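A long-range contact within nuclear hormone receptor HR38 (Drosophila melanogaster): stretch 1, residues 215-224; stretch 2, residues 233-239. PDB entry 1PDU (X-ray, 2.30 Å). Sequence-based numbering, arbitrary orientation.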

# COMPACT_ATOMS: atom_id res chain seq x y z
N GLY A 215 0.79 -3.45 12.03
CA GLY A 215 0.69 -2.01 11.96
C GLY A 215 -0.48 -1.51 12.80
O GLY A 215 -0.37 -0.50 13.49
N LEU A 216 -1.59 -2.23 12.73
CA LEU A 216 -2.77 -1.86 13.51
C LEU A 216 -2.43 -1.83 14.99
O LEU A 216 -2.90 -0.97 15.72
CB LEU A 216 -3.89 -2.87 13.29
CG LEU A 216 -4.56 -2.82 11.93
CD1 LEU A 216 -5.59 -3.94 11.86
CD2 LEU A 216 -5.18 -1.44 11.73
N GLN A 217 -1.62 -2.79 15.42
CA GLN A 217 -1.20 -2.88 16.81
C GLN A 217 -0.48 -1.60 17.20
O GLN A 217 -0.77 -1.01 18.24
CB GLN A 217 -0.28 -4.08 17.02
CG GLN A 217 -1.01 -5.41 17.14
CD GLN A 217 -0.18 -6.59 16.64
OE1 GLN A 217 1.04 -6.64 16.84
NE2 GLN A 217 -0.85 -7.55 16.01
N ARG A 218 0.43 -1.17 16.34
CA ARG A 218 1.19 0.03 16.64
C ARG A 218 0.31 1.26 16.57
O ARG A 218 0.43 2.17 17.38
CB ARG A 218 2.38 0.17 15.69
CG ARG A 218 3.59 0.85 16.33
CD ARG A 218 3.23 2.18 16.94
NE ARG A 218 4.39 2.99 17.32
CZ ARG A 218 5.18 2.75 18.36
NH1 ARG A 218 4.96 1.70 19.15
NH2 ARG A 218 6.17 3.58 18.62
N ILE A 219 -0.60 1.29 15.61
CA ILE A 219 -1.48 2.44 15.49
C ILE A 219 -2.45 2.45 16.67
O ILE A 219 -2.82 3.50 17.18
CB ILE A 219 -2.24 2.42 14.15
CG1 ILE A 219 -1.22 2.46 13.00
CG2 ILE A 219 -3.20 3.60 14.08
CD1 ILE A 219 -1.82 2.30 11.61
N PHE A 220 -2.85 1.26 17.12
CA PHE A 220 -3.77 1.20 18.24
C PHE A 220 -3.07 1.70 19.48
O PHE A 220 -3.68 2.36 20.32
CB PHE A 220 -4.26 -0.21 18.48
CG PHE A 220 -5.29 -0.29 19.55
CD1 PHE A 220 -6.60 0.10 19.29
CD2 PHE A 220 -4.96 -0.73 20.83
CE1 PHE A 220 -7.57 0.06 20.29
CE2 PHE A 220 -5.92 -0.77 21.83
CZ PHE A 220 -7.23 -0.38 21.55
N TYR A 221 -1.79 1.38 19.60
CA TYR A 221 -1.01 1.84 20.74
C TYR A 221 -1.00 3.37 20.75
O TYR A 221 -1.27 3.99 21.78
CB TYR A 221 0.41 1.31 20.65
CG TYR A 221 1.34 1.95 21.65
CD1 TYR A 221 2.09 3.08 21.32
CD2 TYR A 221 1.46 1.44 22.95
CE1 TYR A 221 2.93 3.69 22.24
CE2 TYR A 221 2.30 2.04 23.89
CZ TYR A 221 3.03 3.17 23.53
OH TYR A 221 3.87 3.77 24.45
N LEU A 222 -0.71 3.98 19.60
CA LEU A 222 -0.68 5.44 19.50
C LEU A 222 -2.04 6.05 19.85
O LEU A 222 -2.11 7.10 20.47
CB LEU A 222 -0.30 5.88 18.09
CG LEU A 222 1.09 5.43 17.61
CD1 LEU A 222 1.35 6.00 16.21
CD2 LEU A 222 2.15 5.92 18.60
N LYS A 223 -3.11 5.39 19.42
CA LYS A 223 -4.45 5.88 19.69
C LYS A 223 -4.74 5.94 21.19
O LYS A 223 -5.33 6.90 21.67
CB LYS A 223 -5.47 4.99 18.98
CG LYS A 223 -6.91 5.47 19.08
CD LYS A 223 -7.85 4.47 18.42
CE LYS A 223 -9.29 4.94 18.48
NZ LYS A 223 -9.70 5.31 19.86
N LEU A 224 -4.33 4.91 21.92
CA LEU A 224 -4.54 4.89 23.36
C LEU A 224 -3.68 5.94 24.04
O LEU A 224 -4.11 6.58 24.99
CB LEU A 224 -4.19 3.52 23.95
CG LEU A 224 -5.10 2.35 23.59
CD1 LEU A 224 -4.60 1.12 24.32
CD2 LEU A 224 -6.55 2.65 23.98
N LEU A 233 -9.94 8.59 8.89
CA LEU A 233 -9.27 7.67 7.99
C LEU A 233 -8.52 6.60 8.79
O LEU A 233 -8.53 5.42 8.44
CB LEU A 233 -8.30 8.44 7.10
CG LEU A 233 -7.84 7.79 5.79
CD1 LEU A 233 -9.05 7.34 4.99
CD2 LEU A 233 -7.03 8.79 4.98
N ILE A 234 -7.88 7.01 9.88
CA ILE A 234 -7.15 6.08 10.72
C ILE A 234 -8.12 5.19 11.50
O ILE A 234 -7.83 4.02 11.74
CB ILE A 234 -6.22 6.82 11.71
CG1 ILE A 234 -5.10 7.52 10.94
CG2 ILE A 234 -5.61 5.85 12.70
CD1 ILE A 234 -4.19 6.57 10.20
N GLU A 235 -9.26 5.74 11.89
CA GLU A 235 -10.27 4.97 12.62
C GLU A 235 -10.92 3.95 11.70
O GLU A 235 -11.37 2.89 12.15
CB GLU A 235 -11.35 5.90 13.18
CG GLU A 235 -10.91 6.77 14.33
CD GLU A 235 -10.92 6.03 15.65
OE1 GLU A 235 -11.22 4.82 15.64
OE2 GLU A 235 -10.62 6.67 16.68
N ASN A 236 -11.00 4.27 10.41
CA ASN A 236 -11.60 3.36 9.44
C ASN A 236 -10.79 2.07 9.34
O ASN A 236 -11.35 1.00 9.10
CB ASN A 236 -11.68 4.01 8.05
CG ASN A 236 -12.59 5.23 8.01
OD1 ASN A 236 -13.45 5.41 8.89
ND2 ASN A 236 -12.43 6.06 6.98
N MET A 237 -9.47 2.18 9.54
CA MET A 237 -8.59 1.02 9.47
C MET A 237 -8.95 0.00 10.53
O MET A 237 -8.66 -1.18 10.38
CB MET A 237 -7.13 1.43 9.68
CG MET A 237 -6.64 2.50 8.73
SD MET A 237 -4.96 2.94 9.09
CE MET A 237 -4.49 3.56 7.56
N PHE A 238 -9.59 0.47 11.60
CA PHE A 238 -9.96 -0.41 12.69
C PHE A 238 -11.34 -1.02 12.56
O PHE A 238 -11.69 -1.92 13.32
CB PHE A 238 -9.84 0.33 14.01
CG PHE A 238 -8.42 0.57 14.44
CD1 PHE A 238 -7.71 -0.41 15.11
CD2 PHE A 238 -7.79 1.77 14.15
CE1 PHE A 238 -6.39 -0.21 15.49
CE2 PHE A 238 -6.47 1.99 14.53
CZ PHE A 238 -5.77 1.00 15.21
N VAL A 239 -12.13 -0.53 11.61
CA VAL A 239 -13.47 -1.07 11.40
C VAL A 239 -13.37 -2.53 10.98
O VAL A 239 -14.28 -3.33 11.23
CB VAL A 239 -14.24 -0.28 10.32
CG1 VAL A 239 -15.55 -0.97 10.00
CG2 VAL A 239 -14.52 1.14 10.81

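The contact is built round one aromatic ring. F238 has 103 Å² of its surface covered by the other stretch, more than any other residue here, and it touches three residues of a regular helix, L216, I219 and F220, spaced i, i+3, i+4. Its CA-to-CB bond points toward that helix, and with chi1 at -73° (m) the ring lies against these residues. L216 lies over one face: L216 CD2 sits 4.3 Å from the centroid of the F238 ring, 14° off the ring normal, a CH-pi contact with the methyl over the face, though offset from the ring centre. The ring edge meets the helix itself. F238 CZ is 3.5 Å from L216 O and also 3.5 Å from F220 N, the two atoms that the helical hydrogen bond F220 N to L216 O already joins at 2.6 Å. The ring therefore packs against backbone polar atoms that have found each other, and it asks no new hydrogen bond of them; none crosses between the stretches.

I219, with 62 Å² covered, is the second organizer. Its CA-to-CB bond points toward the other stretch, and its two branches diverge. I219 CG2 touches both F238 CE2 at 3.7 Å, near the plane of the ring, and I234 CG2 at 3.6 Å, while I219 CD1 extends to M237 SD at 4.1 Å. A beta-branched residue thus serves three partners from one position, with chi1 m and chi2 t.

L216, with 58 Å², works differently. Its CA-to-CB bond points sideways, yet the end of the side chain comes nearer, so that L216 CD2 lies above the F238 ring while also packing 4.0 Å from M237 CB and 3.7 Å from M237 O. The same methyl serves ring and neighbouring residue alike.

F220 adds a flank. F220 CB lies 3.7 Å from F238 CE1, and the two rings form an oblique pair, centroids 5.9 Å apart and planes at 60°.

Charge appears away from this apolar cluster. K223, extended through chi3, forms a salt bridge with E235, K223 NZ to E235 OE2 at 3.6 Å; the CA-to-CB bond of E235 points away, but the end of its side chain comes nearer the other stretch. The modelled place of OE2 is less sure, so the fine geometry of this pair deserves little weight.

The rule to read here is economical: L216, I219, F220 and K223 follow the i, i+3, i+4, i+7 spacing that gathers residues along one side of a helix, and a single ring rests against the first three.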